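PDB 1VDD: recombination protein recR from Deinococcus radiodurans, which binds DNA and zinc, assembles into a ring-shaped tetramer and takes part in homologous recombinational DNA repair, probably together with RecF and RecO. Local coordinates for the interface of chains A and B. Numbering follows the deposited sequence. Chains: chain A/B, Recombination protein recR.

The interface of chains A and B. Residues chain A 190, 193; chain B 94, 99-100, 136, 138, 166, 168.
The swapped C-terminal segment of chain A lies against the Toprim domain of chain B, and A:Leu190 and A:Arg193, at the end of helix 183-191 and just past it, carry this part of the contact. A:Arg193 runs extended from CG to NE across B:Ile138 and points its guanidinium at the B:Glu136 carboxylate, which comes from the opposite direction. NE of A:Arg193 gives a nearly straight hydrogen bond (160° at H) and salt bridge to OE2 of B:Glu136, 2.8 Å away. The oxygen lies in the guanidinium plane but is met from above its own carboxylate plane, the two flat groups being turned 50° apart, and the second pairing, NH2 to OE1, is weak. From its own chain, NH1 of A:Arg193 donates to the main-chain O of A:Leu190 at 2.8 Å, which steadies the group's rotation and ties it to the helix end. CD1 of B:Ile138 covers one guanidinium face near its rim, while CD of A:Arg193, next to NE in the chain, sits 3.7 Å from CB of B:Ser166. A methionine in place of A:Arg193 would probably leave the B:Glu136 carboxylate without its cationic mate and the A:Leu190 carbonyl without this donor. The two methyls of A:Leu190 part to different neighbours: CD1 meets CB of B:Tyr100 at 3.8 Å, and CD2 meets CD1 of B:Ile138 at 3.9 Å. B:Tyr100 meets it with CB and, because CG stands anti to the backbone N (chi1 -172°), with the near part of the ring, CG and CD1. B:Leu94, from helix 88-97, lies farther along the CD1 side. The patch takes in strand 136-139, strand 164-167 with the loop just past it, and helix 88-97 with the loop that follows, all of chain B, and two-fold symmetry repeats it with the chains exchanged.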
loop_
_atom_site.group_PDB
_atom_site.type_symbol
_atom_site.label_atom_id
_atom_site.label_comp_id
_atom_site.label_asym_id
_atom_site.label_seq_id
_atom_site.Cartn_x
_atom_site.Cartn_y
_atom_site.Cartn_z
ATOM N N LEU A 190 -14.521 -25.521 -0.198
ATOM C CA LEU A 190 -15.768 -26.173 0.154
ATOM C C LEU A 190 -15.898 -27.549 -0.493
ATOM O O LEU A 190 -16.099 -28.546 0.200
ATOM C CB LEU A 190 -16.948 -25.293 -0.258
ATOM C CG LEU A 190 -18.116 -25.247 0.725
ATOM C CD1 LEU A 190 -19.282 -24.521 0.083
ATOM C CD2 LEU A 190 -18.515 -26.655 1.119
ATOM N N ARG A 193 -13.729 -30.008 0.958
ATOM C CA ARG A 193 -13.830 -30.143 2.405
ATOM C C ARG A 193 -13.436 -31.528 2.887
ATOM O O ARG A 193 -13.728 -32.528 2.227
ATOM C CB ARG A 193 -15.253 -29.824 2.876
ATOM C CG ARG A 193 -16.359 -30.710 2.305
ATOM C CD ARG A 193 -17.687 -30.376 2.979
ATOM N NE ARG A 193 -18.831 -31.013 2.341
ATOM C CZ ARG A 193 -19.211 -30.786 1.086
ATOM N NH1 ARG A 193 -18.532 -29.941 0.329
ATOM N NH2 ARG A 193 -20.283 -31.390 0.593
ATOM N N LEU B 94 -20.488 -17.565 0.365
ATOM C CA LEU B 94 -20.543 -18.914 -0.208
ATOM C C LEU B 94 -21.640 -18.967 -1.264
ATOM O O LEU B 94 -21.602 -19.794 -2.179
ATOM C CB LEU B 94 -20.856 -19.951 0.866
ATOM C CG LEU B 94 -19.948 -20.027 2.081
ATOM C CD1 LEU B 94 -20.712 -20.680 3.211
ATOM C CD2 LEU B 94 -18.688 -20.789 1.749
ATOM N N GLU B 99 -21.145 -23.138 -5.831
ATOM C CA GLU B 99 -20.972 -24.559 -5.538
ATOM C C GLU B 99 -21.646 -25.055 -4.250
ATOM O O GLU B 99 -21.163 -25.997 -3.617
ATOM C CB GLU B 99 -19.475 -24.899 -5.485
ATOM C CG GLU B 99 -18.683 -24.418 -6.696
ATOM C CD GLU B 99 -17.299 -25.042 -6.791
ATOM O OE1 GLU B 99 -17.216 -26.280 -6.942
ATOM O OE2 GLU B 99 -16.295 -24.299 -6.723
ATOM N N TYR B 100 -22.759 -24.446 -3.860
ATOM C CA TYR B 100 -23.432 -24.882 -2.647
ATOM C C TYR B 100 -24.924 -24.597 -2.661
ATOM O O TYR B 100 -25.343 -23.454 -2.815
ATOM C CB TYR B 100 -22.800 -24.216 -1.428
ATOM C CG TYR B 100 -23.310 -24.759 -0.118
ATOM C CD1 TYR B 100 -22.959 -26.040 0.312
ATOM C CD2 TYR B 100 -24.162 -23.999 0.690
ATOM C CE1 TYR B 100 -23.447 -26.548 1.514
ATOM C CE2 TYR B 100 -24.653 -24.499 1.892
ATOM C CZ TYR B 100 -24.295 -25.765 2.294
ATOM O OH TYR B 100 -24.791 -26.256 3.464
ATOM N N GLU B 136 -24.951 -33.669 7.203
ATOM C CA GLU B 136 -23.539 -33.329 7.262
ATOM C C GLU B 136 -23.422 -31.906 7.769
ATOM O O GLU B 136 -24.134 -31.014 7.312
ATOM C CB GLU B 136 -22.890 -33.420 5.879
ATOM C CG GLU B 136 -21.556 -32.676 5.764
ATOM C CD GLU B 136 -21.005 -32.691 4.338
ATOM O OE1 GLU B 136 -21.793 -32.474 3.393
ATOM O OE2 GLU B 136 -19.787 -32.915 4.161
ATOM N N ILE B 138 -20.971 -28.868 7.958
ATOM C CA ILE B 138 -19.775 -28.318 7.336
ATOM C C ILE B 138 -19.352 -27.100 8.131
ATOM O O ILE B 138 -19.972 -26.053 8.016
ATOM C CB ILE B 138 -20.053 -27.856 5.897
ATOM C CG1 ILE B 138 -20.419 -29.052 5.017
ATOM C CG2 ILE B 138 -18.849 -27.117 5.372
ATOM C CD1 ILE B 138 -20.782 -28.675 3.563
ATOM N N SER B 166 -17.474 -31.917 8.736
ATOM C CA SER B 166 -16.416 -31.632 7.795
ATOM C C SER B 166 -15.877 -30.243 8.034
ATOM O O SER B 166 -16.566 -29.375 8.560
ATOM C CB SER B 166 -16.958 -31.735 6.372
ATOM O OG SER B 166 -18.034 -30.833 6.188
ATOM N N ILE B 168 -13.862 -26.931 6.234
ATOM C CA ILE B 168 -13.531 -26.280 4.983
ATOM C C ILE B 168 -12.050 -26.584 4.731
ATOM O O ILE B 168 -11.265 -26.688 5.678
ATOM C CB ILE B 168 -13.795 -24.767 5.127
ATOM C CG1 ILE B 168 -14.127 -24.161 3.780
ATOM C CG2 ILE B 168 -12.608 -24.072 5.780
ATOM C CD1 ILE B 168 -14.360 -22.678 3.866
#